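Local coordinates for protein probable arabinosyltransferase B (Mycobacterium tuberculosis H37Rv, PDB 7BVF) that transfers arabinose units to build the arabinan of cell-wall arabinogalactan and is bound here by ethambutol and a decaprenyl-phosphate lipid, at residues 315-319 / 999-1003; 357-361 / 406-410; 513-517 / 588-592; 640-645 / 656-661. All coordinates share one frame; numbering follows the deposited sequence.

Contact 1: residues 315-319 / 999-1003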
loop_
_atom_site.group_PDB
_atom_site.type_symbol
_atom_site.label_atom_id
_atom_site.label_comp_id
_atom_site.label_asym_id
_atom_site.label_seq_id
_atom_site.Cartn_x
_atom_site.Cartn_y
_atom_site.Cartn_z
ATOM N N TYR A 315 -10.353 2.014 -38.241
ATOM C CA TYR A 315 -11.193 1.891 -37.059
ATOM C C TYR A 315 -10.437 2.486 -35.883
ATOM O O TYR A 315 -9.215 2.635 -35.922
ATOM C CB TYR A 315 -11.583 0.433 -36.788
ATOM C CG TYR A 315 -10.457 -0.456 -36.312
ATOM C CD1 TYR A 315 -9.536 -0.977 -37.201
ATOM C CD2 TYR A 315 -10.331 -0.789 -34.978
ATOM C CE1 TYR A 315 -8.517 -1.786 -36.770
ATOM C CE2 TYR A 315 -9.315 -1.598 -34.542
ATOM C CZ TYR A 315 -8.413 -2.091 -35.440
ATOM O OH TYR A 315 -7.399 -2.901 -34.999
ATOM N N MET A 316 -11.180 2.833 -34.839
ATOM C CA MET A 316 -10.602 3.464 -33.657
ATOM C C MET A 316 -10.009 2.380 -32.772
ATOM O O MET A 316 -10.710 1.770 -31.963
ATOM C CB MET A 316 -11.655 4.280 -32.917
ATOM C CG MET A 316 -11.163 4.943 -31.641
ATOM S SD MET A 316 -9.805 6.092 -31.901
ATOM C CE MET A 316 -10.490 7.145 -33.169
ATOM N N SER A 317 -8.713 2.138 -32.921
ATOM C CA SER A 317 -8.014 1.138 -32.133
ATOM C C SER A 317 -7.420 1.768 -30.884
ATOM O O SER A 317 -7.351 2.988 -30.744
ATOM C CB SER A 317 -6.912 0.480 -32.957
ATOM O OG SER A 317 -6.202 1.445 -33.708
ATOM N N ASN A 318 -6.985 0.915 -29.962
ATOM C CA ASN A 318 -6.289 1.417 -28.786
ATOM C C ASN A 318 -4.806 1.620 -29.069
ATOM O O ASN A 318 -4.207 2.589 -28.592
ATOM C CB ASN A 318 -6.494 0.464 -27.615
ATOM C CG ASN A 318 -6.055 1.062 -26.308
ATOM O OD1 ASN A 318 -5.517 2.161 -26.263
ATOM N ND2 ASN A 318 -6.293 0.350 -25.229
ATOM N N TYR A 319 -4.196 0.695 -29.809
ATOM C CA TYR A 319 -2.872 0.863 -30.396
ATOM C C TYR A 319 -1.750 0.773 -29.369
ATOM O O TYR A 319 -0.579 0.694 -29.742
ATOM C CB TYR A 319 -2.807 2.198 -31.151
ATOM C CG TYR A 319 -1.443 2.568 -31.675
ATOM C CD1 TYR A 319 -0.883 1.899 -32.748
ATOM C CD2 TYR A 319 -0.714 3.586 -31.091
ATOM C CE1 TYR A 319 0.361 2.236 -33.224
ATOM C CE2 TYR A 319 0.528 3.926 -31.556
ATOM C CZ TYR A 319 1.061 3.251 -32.621
ATOM O OH TYR A 319 2.306 3.598 -33.083
ATOM N N PRO A 999 4.132 8.890 -35.927
ATOM C CA PRO A 999 4.151 7.559 -35.312
ATOM C C PRO A 999 3.972 6.466 -36.354
ATOM O O PRO A 999 3.653 6.718 -37.517
ATOM C CB PRO A 999 2.965 7.609 -34.350
ATOM C CG PRO A 999 2.003 8.496 -35.036
ATOM C CD PRO A 999 2.837 9.558 -35.717
ATOM N N MET A 1000 4.180 5.226 -35.925
ATOM C CA MET A 1000 4.099 4.091 -36.829
ATOM C C MET A 1000 2.666 3.576 -36.902
ATOM O O MET A 1000 1.960 3.517 -35.893
ATOM C CB MET A 1000 5.053 2.978 -36.396
ATOM C CG MET A 1000 4.727 2.328 -35.075
ATOM S SD MET A 1000 5.378 0.655 -35.022
ATOM C CE MET A 1000 4.484 -0.022 -33.633
ATOM N N LEU A 1001 2.244 3.216 -38.108
ATOM C CA LEU A 1001 0.860 2.890 -38.410
ATOM C C LEU A 1001 0.690 1.390 -38.611
ATOM O O LEU A 1001 1.655 0.627 -38.640
ATOM C CB LEU A 1001 0.398 3.646 -39.660
ATOM C CG LEU A 1001 0.767 5.127 -39.739
ATOM C CD1 LEU A 1001 0.736 5.604 -41.174
ATOM C CD2 LEU A 1001 -0.172 5.955 -38.894
ATOM N N HIS A 1002 -0.567 0.975 -38.750
ATOM C CA HIS A 1002 -0.904 -0.401 -39.083
ATOM C C HIS A 1002 -2.170 -0.396 -39.922
ATOM O O HIS A 1002 -3.076 0.405 -39.688
ATOM C CB HIS A 1002 -1.084 -1.263 -37.830
ATOM C CG HIS A 1002 -2.254 -0.876 -36.983
ATOM N ND1 HIS A 1002 -3.476 -1.505 -37.072
ATOM C CD2 HIS A 1002 -2.382 0.058 -36.014
ATOM C CE1 HIS A 1002 -4.310 -0.967 -36.201
ATOM N NE2 HIS A 1002 -3.672 -0.015 -35.546
ATOM N N ALA A 1003 -2.221 -1.278 -40.922
ATOM C CA ALA A 1003 -3.310 -1.253 -41.893
ATOM C C ALA A 1003 -4.177 -2.504 -41.833
ATOM O O ALA A 1003 -5.384 -2.389 -41.611
ATOM C CB ALA A 1003 -2.743 -1.045 -43.296
#
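Y319 reaches across to M1000 with its phenol oxygen, and this is where the two loops pack most closely. Its OH gives a weak hydrogen bond to the backbone O of M1000 at 2.8 Å. The same carbonyl oxygen also lies obliquely to the ring, 3.4 Å from CZ, while the M1000 side chain crosses that of Y319 at a slant and brings its CG to 3.4 Å from OH of Y319. With CG anti to the backbone N (chi1 173°), the tyrosine ring is carried out over the 999-1003 loop, and P999 CB stands 4.3 Å from OH of Y319, at the limit of contact. Further back along the ring, H1002 slides past in the opposite direction, its CD2 4.0 Å from CD1 of Y319.

The other half of the contact is looser. H1002 sets off toward the 315-319 loop, and its imidazole has S317 OG at its edge, in the ring plane, where OG and NE2 of H1002 make a weak hydrogen bond of 3.5 Å. The Y315 and H1002 side chains cross at about a right angle, with Y315 OH 3.8 Å from CE1 of H1002. Beyond this, L1001 and A1003 turn away and are partly exposed, although L1001 rests on V309.

The contact joins the arabinan-synthesis (GT-C) part of the chain to the EmbC C-terminal domain. Its chemistry is that of a buried junction whose polar links between the loops are two weak ones, to a main-chain carbonyl and an imidazole nitrogen, with the Y315 hydroxyl engaged by G324 O.

Contact 2: residues 357-361 / 406-410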
loop_
_atom_site.group_PDB
_atom_site.type_symbol
_atom_site.label_atom_id
_atom_site.label_comp_id
_atom_site.label_asym_id
_atom_site.label_seq_id
_atom_site.Cartn_x
_atom_site.Cartn_y
_atom_site.Cartn_z
ATOM N N ALA A 357 -16.398 23.735 -23.725
ATOM C CA ALA A 357 -17.197 23.053 -22.715
ATOM C C ALA A 357 -17.209 23.825 -21.404
ATOM O O ALA A 357 -18.262 23.971 -20.781
ATOM C CB ALA A 357 -16.670 21.638 -22.499
ATOM N N GLY A 358 -16.058 24.339 -20.974
ATOM C CA GLY A 358 -16.022 25.103 -19.737
ATOM C C GLY A 358 -16.771 26.416 -19.843
ATOM O O GLY A 358 -17.464 26.827 -18.905
ATOM N N LEU A 359 -16.654 27.090 -20.988
ATOM C CA LEU A 359 -17.394 28.335 -21.171
ATOM C C LEU A 359 -18.899 28.091 -21.154
ATOM O O LEU A 359 -19.653 28.846 -20.527
ATOM C CB LEU A 359 -16.967 29.011 -22.470
ATOM C CG LEU A 359 -15.542 29.560 -22.490
ATOM C CD1 LEU A 359 -15.297 30.333 -23.764
ATOM C CD2 LEU A 359 -15.293 30.437 -21.288
ATOM N N VAL A 360 -19.358 27.028 -21.818
ATOM C CA VAL A 360 -20.785 26.727 -21.810
ATOM C C VAL A 360 -21.241 26.275 -20.427
ATOM O O VAL A 360 -22.369 26.567 -20.018
ATOM C CB VAL A 360 -21.112 25.684 -22.891
ATOM C CG1 VAL A 360 -22.566 25.283 -22.823
ATOM C CG2 VAL A 360 -20.798 26.242 -24.261
ATOM N N CYS A 361 -20.386 25.573 -19.681
ATOM C CA CYS A 361 -20.741 25.202 -18.314
ATOM C C CYS A 361 -20.950 26.429 -17.445
ATOM O O CYS A 361 -21.903 26.482 -16.663
ATOM C CB CYS A 361 -19.673 24.299 -17.700
ATOM S SG CYS A 361 -19.613 22.629 -18.359
ATOM N N GLY A 406 -14.238 16.838 -19.198
ATOM C CA GLY A 406 -14.870 18.136 -19.345
ATOM C C GLY A 406 -16.096 18.130 -20.230
ATOM O O GLY A 406 -16.905 19.059 -20.153
ATOM N N ILE A 407 -16.246 17.116 -21.076
ATOM C CA ILE A 407 -17.457 16.973 -21.874
ATOM C C ILE A 407 -18.520 16.184 -21.120
ATOM O O ILE A 407 -19.717 16.460 -21.259
ATOM C CB ILE A 407 -17.125 16.310 -23.220
ATOM C CG1 ILE A 407 -15.974 17.048 -23.903
ATOM C CG2 ILE A 407 -18.337 16.296 -24.124
ATOM C CD1 ILE A 407 -16.338 18.427 -24.375
ATOM N N ILE A 408 -18.107 15.211 -20.310
ATOM C CA ILE A 408 -19.052 14.498 -19.462
ATOM C C ILE A 408 -19.628 15.432 -18.407
ATOM O O ILE A 408 -20.816 15.356 -18.077
ATOM C CB ILE A 408 -18.372 13.270 -18.834
ATOM C CG1 ILE A 408 -17.989 12.269 -19.923
ATOM C CG2 ILE A 408 -19.283 12.615 -17.825
ATOM C CD1 ILE A 408 -17.227 11.081 -19.416
ATOM N N ALA A 409 -18.809 16.343 -17.875
ATOM C CA ALA A 409 -19.300 17.299 -16.890
ATOM C C ALA A 409 -20.302 18.282 -17.476
ATOM O O ALA A 409 -21.103 18.846 -16.727
ATOM C CB ALA A 409 -18.135 18.065 -16.268
ATOM N N LEU A 410 -20.274 18.509 -18.787
ATOM C CA LEU A 410 -21.253 19.369 -19.439
ATOM C C LEU A 410 -22.510 18.605 -19.831
ATOM O O LEU A 410 -23.623 19.132 -19.711
ATOM C CB LEU A 410 -20.636 20.026 -20.674
ATOM C CG LEU A 410 -21.596 20.644 -21.688
ATOM C CD1 LEU A 410 -22.255 21.877 -21.113
ATOM C CD2 LEU A 410 -20.872 20.975 -22.976
#
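L410 of one helix rests against A357, V360 and C361 of another, in a pair of nearly parallel helices within the GT-C type membrane region. The segments of helices 353-369 and 405-425 run 24° apart in direction, with their axes approaching to 9.4 Å, and helix 381-395 comes between them in the sequence.

Apolar contacts between side chains dominate. Both L410 and A357 point toward the opposite helix. The first torsion of L410 (chi1 164°) swings CG out opposite its own main-chain nitrogen and sends the branch into the interface, where CD1 meets V360 CG1 at 3.8 Å; the two side chains pass each other at a slant. V360 is exposed and forms the outer margin of this patch. At the other end, I407 leaves its helix pointing away, but its chain doubles back and CD1 lies 3.7 Å from A357 CB.

One backbone oxygen also takes part: A357 CB sits 3.5 Å from G406 O, beside a residue with no side chain of its own. No hydrogen bond joins the two segments; within the first, C361 N bonds to A357 O in the regular helical manner.

Sulfur packing completes the interface one turn on from A357: C361 SG lies over the base of the leucine, 3.6 Å from L410 CB.

Contact 3: residues 513-517 / 588-592. With DSL (mono-trans, octa-cis decaprenyl-phosphate), chain F.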
loop_
_atom_site.group_PDB
_atom_site.type_symbol
_atom_site.label_atom_id
_atom_site.label_comp_id
_atom_site.label_asym_id
_atom_site.label_seq_id
_atom_site.Cartn_x
_atom_site.Cartn_y
_atom_site.Cartn_z
ATOM N N GLY A 513 -6.815 -6.360 -18.846
ATOM C CA GLY A 513 -6.520 -5.036 -18.361
ATOM C C GLY A 513 -6.887 -4.808 -16.915
ATOM O O GLY A 513 -7.497 -5.656 -16.259
ATOM N N PRO A 514 -6.513 -3.647 -16.390
ATOM C CA PRO A 514 -6.897 -3.301 -15.017
ATOM C C PRO A 514 -8.383 -3.018 -14.913
ATOM O O PRO A 514 -8.861 -1.980 -15.380
ATOM C CB PRO A 514 -6.060 -2.053 -14.722
ATOM C CG PRO A 514 -5.791 -1.462 -16.056
ATOM C CD PRO A 514 -5.685 -2.605 -17.016
ATOM N N SER A 515 -9.125 -3.940 -14.307
ATOM C CA SER A 515 -10.574 -3.809 -14.167
ATOM C C SER A 515 -10.929 -4.198 -12.737
ATOM O O SER A 515 -11.110 -5.381 -12.437
ATOM C CB SER A 515 -11.308 -4.674 -15.181
ATOM O OG SER A 515 -11.488 -5.986 -14.683
ATOM N N GLN A 516 -11.025 -3.203 -11.863
ATOM C CA GLN A 516 -11.273 -3.454 -10.457
ATOM C C GLN A 516 -12.748 -3.752 -10.210
ATOM O O GLN A 516 -13.616 -3.472 -11.039
ATOM C CB GLN A 516 -10.831 -2.257 -9.617
ATOM C CG GLN A 516 -9.356 -2.255 -9.272
ATOM C CD GLN A 516 -8.554 -1.345 -10.172
ATOM O OE1 GLN A 516 -9.100 -0.696 -11.061
ATOM N NE2 GLN A 516 -7.249 -1.291 -9.945
ATOM N N ALA A 517 -13.021 -4.333 -9.045
ATOM C CA ALA A 517 -14.377 -4.655 -8.635
ATOM C C ALA A 517 -14.987 -3.490 -7.864
ATOM O O ALA A 517 -14.298 -2.563 -7.440
ATOM C CB ALA A 517 -14.388 -5.926 -7.792
ATOM N N THR A 588 -17.230 1.409 -11.884
ATOM C CA THR A 588 -16.414 1.683 -13.051
ATOM C C THR A 588 -15.197 0.765 -13.056
ATOM O O THR A 588 -14.665 0.431 -11.995
ATOM C CB THR A 588 -15.952 3.147 -13.094
ATOM O OG1 THR A 588 -15.366 3.506 -11.840
ATOM C CG2 THR A 588 -17.123 4.062 -13.378
ATOM N N PRO A 589 -14.744 0.333 -14.234
ATOM C CA PRO A 589 -13.647 -0.645 -14.275
ATOM C C PRO A 589 -12.336 -0.123 -13.722
ATOM O O PRO A 589 -11.570 -0.899 -13.140
ATOM C CB PRO A 589 -13.533 -0.975 -15.769
ATOM C CG PRO A 589 -14.838 -0.572 -16.357
ATOM C CD PRO A 589 -15.282 0.612 -15.574
ATOM N N THR A 590 -12.048 1.163 -13.882
ATOM C CA THR A 590 -10.776 1.738 -13.473
ATOM C C THR A 590 -11.005 2.807 -12.418
ATOM O O THR A 590 -11.897 3.649 -12.559
ATOM C CB THR A 590 -10.040 2.339 -14.665
ATOM O OG1 THR A 590 -10.866 3.336 -15.277
ATOM C CG2 THR A 590 -9.724 1.264 -15.686
ATOM N N LYS A 591 -10.192 2.776 -11.367
ATOM C CA LYS A 591 -10.308 3.702 -10.247
ATOM C C LYS A 591 -9.105 4.638 -10.282
ATOM O O LYS A 591 -8.100 4.415 -9.609
ATOM C CB LYS A 591 -10.390 2.936 -8.917
ATOM C CG LYS A 591 -11.336 1.746 -8.922
ATOM C CD LYS A 591 -12.775 2.190 -8.786
ATOM C CE LYS A 591 -13.699 1.029 -8.491
ATOM N NZ LYS A 591 -13.877 0.149 -9.666
ATOM N N TRP A 592 -9.219 5.705 -11.063
ATOM C CA TRP A 592 -8.181 6.718 -11.155
ATOM C C TRP A 592 -8.604 7.982 -10.420
ATOM O O TRP A 592 -9.775 8.182 -10.097
ATOM C CB TRP A 592 -7.866 7.068 -12.612
ATOM C CG TRP A 592 -7.506 5.917 -13.488
ATOM C CD1 TRP A 592 -8.087 5.588 -14.673
ATOM C CD2 TRP A 592 -6.467 4.956 -13.270
ATOM N NE1 TRP A 592 -7.488 4.474 -15.202
ATOM C CE2 TRP A 592 -6.489 4.067 -14.360
ATOM C CE3 TRP A 592 -5.526 4.758 -12.257
ATOM C CZ2 TRP A 592 -5.609 2.997 -14.464
ATOM C CZ3 TRP A 592 -4.656 3.696 -12.363
ATOM C CH2 TRP A 592 -4.701 2.829 -13.459
HETATM C C15 DSL F . -31.461 6.624 -20.687
HETATM C C16 DSL F . -30.916 5.369 -21.369
HETATM C C17 DSL F . -29.492 5.228 -20.886
HETATM C C18 DSL F . -29.073 6.092 -19.719
HETATM C C19 DSL F . -28.583 4.402 -21.403
HETATM C C20 DSL F . -28.694 3.426 -22.586
HETATM C C21 DSL F . -27.295 3.442 -23.249
HETATM C C22 DSL F . -27.139 2.187 -24.081
HETATM C C23 DSL F . -28.444 1.444 -24.308
HETATM C C24 DSL F . -25.946 1.745 -24.573
HETATM C C25 DSL F . -24.558 2.448 -24.411
HETATM C C26 DSL F . -23.329 1.529 -24.126
HETATM C C27 DSL F . -23.516 0.800 -22.785
HETATM C C28 DSL F . -24.857 0.170 -22.454
HETATM C C29 DSL F . -22.541 0.717 -21.885
HETATM C C30 DSL F . -22.662 0.023 -20.506
HETATM C C31 DSL F . -21.559 0.648 -19.595
HETATM C C32 DSL F . -21.746 0.416 -18.111
HETATM C C33 DSL F . -23.170 0.404 -17.635
HETATM C C34 DSL F . -20.749 0.222 -17.250
HETATM C C35 DSL F . -19.308 0.208 -17.730
HETATM C C36 DSL F . -18.694 -1.213 -17.712
HETATM C C37 DSL F . -18.494 -1.882 -19.080
HETATM C C38 DSL F . -19.657 -2.397 -19.895
HETATM C C39 DSL F . -17.307 -2.070 -19.606
HETATM C C40 DSL F . -17.285 -2.741 -20.974
HETATM C C41 DSL F . -15.921 -3.276 -21.429
HETATM C C42 DSL F . -14.907 -2.743 -20.478
HETATM C C43 DSL F . -14.473 -1.317 -20.677
HETATM C C44 DSL F . -14.453 -3.469 -19.521
HETATM C C45 DSL F . -13.510 -2.702 -18.654
HETATM C C46 DSL F . -12.083 -3.179 -18.598
HETATM C C47 DSL F . -11.267 -1.960 -18.936
HETATM C C48 DSL F . -10.036 -1.608 -18.124
HETATM C C49 DSL F . -11.730 -1.267 -19.949
HETATM C C50 DSL F . -11.124 -0.022 -20.523
HETATM C C51 DSL F . -11.562 1.125 -19.674
HETATM C C52 DSL F . -12.028 2.093 -20.709
HETATM C C53 DSL F . -13.012 1.549 -21.724
HETATM C C54 DSL F . -11.573 3.323 -20.702
HETATM C C55 DSL F . -10.566 3.713 -19.626
HETATM O O56 DSL F . -10.825 4.926 -18.996
HETATM P P57 DSL F . -9.574 5.560 -18.236
HETATM O O58 DSL F . -8.399 4.952 -18.809
HETATM O O59 DSL F . -9.378 7.001 -18.414
HETATM O O60 DSL F . -9.195 5.183 -16.880
#
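Q516 and P589 are joined through their main chains; around them P589, S515 and T590 face the lipid, and K591 turns back over Q516. Q516 N donates to P589 O at 2.7 Å, in the carbonyl plane, with 148° at the hydrogen. The same oxygen has S515 CA at 3.2 Å in a CH...O contact, so one carbonyl takes both neighbours.

P589 turns its ring to the bound decaprenyl phosphate: CB is 3.4 Å from C45 of the lipid, and CG touches the same carbon. S515 adds its CB beside the next carbon of the chain. T590 splits its two branches. Its CG2 lies 3.4 Å from P514 O and also touches the lipid, while OG1, set between the backbone N and carbonyl carbon (chi1 58°), hydrogen-bonds to phosphate oxygen O60, whose modelled place is uncertain. W592 is another pocket residue, and the rings of H594 and H595 meet its indole.

K591 heads the other way. Bent at chi2 and chi4, its chain passes Q516 CB, and NZ turns back to hydrogen-bond T588 O, at a length too short in the model to be relied on.

R403 also hydrogen-bonds the lipid. The P589 ring, S515 CB and T590 CG2 along the isoprenoid tail and polar side chains at the phosphate together form part of the polyprenyl-phosphate pocket, in keeping with the lipid-linked chemistry of GT-C glycosyltransferases.

Contact 4: residues 640-645 / 656-661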
loop_
_atom_site.group_PDB
_atom_site.type_symbol
_atom_site.label_atom_id
_atom_site.label_comp_id
_atom_site.label_asym_id
_atom_site.label_seq_id
_atom_site.Cartn_x
_atom_site.Cartn_y
_atom_site.Cartn_z
ATOM N N TRP A 640 -2.515 21.374 1.813
ATOM C CA TRP A 640 -1.176 21.882 1.534
ATOM C C TRP A 640 -0.066 20.948 1.992
ATOM O O TRP A 640 1.106 21.322 1.902
ATOM C CB TRP A 640 -0.988 23.249 2.189
ATOM C CG TRP A 640 -1.423 24.374 1.326
ATOM C CD1 TRP A 640 -2.697 24.804 1.129
ATOM C CD2 TRP A 640 -0.586 25.218 0.533
ATOM N NE1 TRP A 640 -2.709 25.865 0.263
ATOM C CE2 TRP A 640 -1.422 26.141 -0.117
ATOM C CE3 TRP A 640 0.790 25.285 0.311
ATOM C CZ2 TRP A 640 -0.930 27.116 -0.974
ATOM C CZ3 TRP A 640 1.274 26.252 -0.538
ATOM C CH2 TRP A 640 0.420 27.154 -1.170
ATOM N N ALA A 641 -0.397 19.760 2.484
ATOM C CA ALA A 641 0.592 18.821 3.016
ATOM C C ALA A 641 1.045 17.824 1.962
ATOM O O ALA A 641 0.991 16.615 2.169
ATOM C CB ALA A 641 0.024 18.103 4.232
ATOM N N THR A 642 1.506 18.322 0.824
ATOM C CA THR A 642 1.972 17.491 -0.283
ATOM C C THR A 642 2.772 18.379 -1.226
ATOM O O THR A 642 3.060 19.540 -0.914
ATOM C CB THR A 642 0.808 16.807 -0.994
ATOM O OG1 THR A 642 1.293 16.117 -2.151
ATOM C CG2 THR A 642 -0.217 17.825 -1.414
ATOM N N THR A 643 3.130 17.838 -2.386
ATOM C CA THR A 643 3.971 18.548 -3.334
ATOM C C THR A 643 3.136 19.452 -4.235
ATOM O O THR A 643 1.907 19.392 -4.263
ATOM C CB THR A 643 4.768 17.564 -4.185
ATOM O OG1 THR A 643 3.890 16.917 -5.110
ATOM C CG2 THR A 643 5.419 16.515 -3.308
ATOM N N ASN A 644 3.829 20.304 -4.983
ATOM C CA ASN A 644 3.223 21.174 -5.989
ATOM C C ASN A 644 3.481 20.644 -7.391
ATOM O O ASN A 644 3.736 21.402 -8.326
ATOM C CB ASN A 644 3.748 22.598 -5.837
ATOM C CG ASN A 644 2.995 23.591 -6.686
ATOM O OD1 ASN A 644 1.853 23.356 -7.068
ATOM N ND2 ASN A 644 3.637 24.708 -6.995
ATOM N N GLY A 645 3.437 19.326 -7.557
ATOM C CA GLY A 645 3.881 18.703 -8.786
ATOM C C GLY A 645 2.793 18.642 -9.844
ATOM O O GLY A 645 1.628 18.398 -9.547
ATOM N N PHE A 656 7.953 24.292 -6.124
ATOM C CA PHE A 656 8.034 23.166 -5.192
ATOM C C PHE A 656 7.491 21.886 -5.820
ATOM O O PHE A 656 6.529 21.294 -5.346
ATOM C CB PHE A 656 7.305 23.501 -3.899
ATOM C CG PHE A 656 7.956 24.594 -3.119
ATOM C CD1 PHE A 656 9.127 24.361 -2.432
ATOM C CD2 PHE A 656 7.406 25.858 -3.085
ATOM C CE1 PHE A 656 9.735 25.364 -1.729
ATOM C CE2 PHE A 656 8.009 26.866 -2.377
ATOM C CZ PHE A 656 9.173 26.619 -1.698
ATOM N N ASN A 657 8.149 21.434 -6.882
ATOM C CA ASN A 657 7.622 20.307 -7.636
ATOM C C ASN A 657 7.923 18.961 -7.001
ATOM O O ASN A 657 7.270 17.972 -7.345
ATOM C CB ASN A 657 8.170 20.323 -9.060
ATOM C CG ASN A 657 7.381 19.434 -9.984
ATOM O OD1 ASN A 657 6.347 19.834 -10.505
ATOM N ND2 ASN A 657 7.856 18.213 -10.181
ATOM N N SER A 658 8.889 18.890 -6.087
ATOM C CA SER A 658 9.295 17.593 -5.561
ATOM C C SER A 658 9.410 17.590 -4.040
ATOM O O SER A 658 9.992 16.659 -3.475
ATOM C CB SER A 658 10.625 17.164 -6.181
ATOM O OG SER A 658 11.533 18.250 -6.226
ATOM N N ALA A 659 8.864 18.597 -3.367
ATOM C CA ALA A 659 8.921 18.675 -1.919
ATOM C C ALA A 659 7.735 19.486 -1.428
ATOM O O ALA A 659 6.955 20.021 -2.216
ATOM C CB ALA A 659 10.242 19.290 -1.445
ATOM N N MET A 660 7.607 19.567 -0.116
ATOM C CA MET A 660 6.551 20.376 0.468
ATOM C C MET A 660 6.953 21.848 0.463
ATOM O O MET A 660 8.144 22.169 0.559
ATOM C CB MET A 660 6.269 19.925 1.896
ATOM C CG MET A 660 5.630 18.558 1.984
ATOM S SD MET A 660 5.027 18.190 3.635
ATOM C CE MET A 660 4.513 16.493 3.416
ATOM N N PRO A 661 5.979 22.756 0.327
ATOM C CA PRO A 661 6.295 24.186 0.208
ATOM C C PRO A 661 7.275 24.725 1.242
ATOM O O PRO A 661 8.315 25.260 0.854
ATOM C CB PRO A 661 4.918 24.841 0.321
ATOM C CG PRO A 661 4.013 23.829 -0.288
ATOM C CD PRO A 661 4.545 22.497 0.135
#
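The long loop joining helices 622-639 and 668-687 doubles back on itself here, so that its two arms run in opposite directions, T643 lying beside M660 and G645 beside N657. A single backbone hydrogen bond ties the arms: N644 N gives its hydrogen to F656 O at 2.9 Å, approaching nearly along the carbonyl bond (161° at the oxygen). Next to it, T643 CA points a C-H at A659 O, 3.5 Å away, and the T643 methyl CG2 lies against the same stretch of main chain.

At the end near the helices, W640 and P661 carry the packing. The proline points toward the 640-645 arm, and its CG comes up to the edge of the indole, 3.6 Å from W640 CE3. P661 CD also lies 3.5 Å from T642 O. On its other side, P661 CA sits 3.7 Å above the plane of the F656 ring, over its centre. W640 is held further by F672, whose ring meets it at about 45°, and by F713 and M714.

M660, extended beyond CG, reaches across to the first arm and brings CE to 3.7 Å from A641 O; each of the two residues also packs on an aromatic side chain of another protein chain. N644 sends its amide elsewhere, its ND2 bonding to S721 OG.

The far end is closed by N657. Its first torsion (chi1 -164°) turns CG away from its own backbone N, and the amide oxygen bends back to the first arm, makes a weak bond to W646 N, and places OD1 3.2 Å from G645 CA.

Contact 3 touches the lipid; contacts 1 and 2 lie in the next shell, and contact 4 stands further off. Contact 3 lines the decaprenyl-phosphate pocket directly and has the T590 side chain about 7 Å from ethambutol. The Y319 side chain of contact 1 is about 10 Å from ethambutol, and the I407 side chain of contact 2 about 12 Å. Contacts 1 and 2 each come within about 9 Å of contact 3 at their nearest atoms, without touching it. Contact 4 is about 15 Å from contact 3 at nearest atoms. Contact 1 spans the other three in sequence, linking the GT-C part to the C-terminal domain, whereas contacts 2, 3 and 4 follow one another.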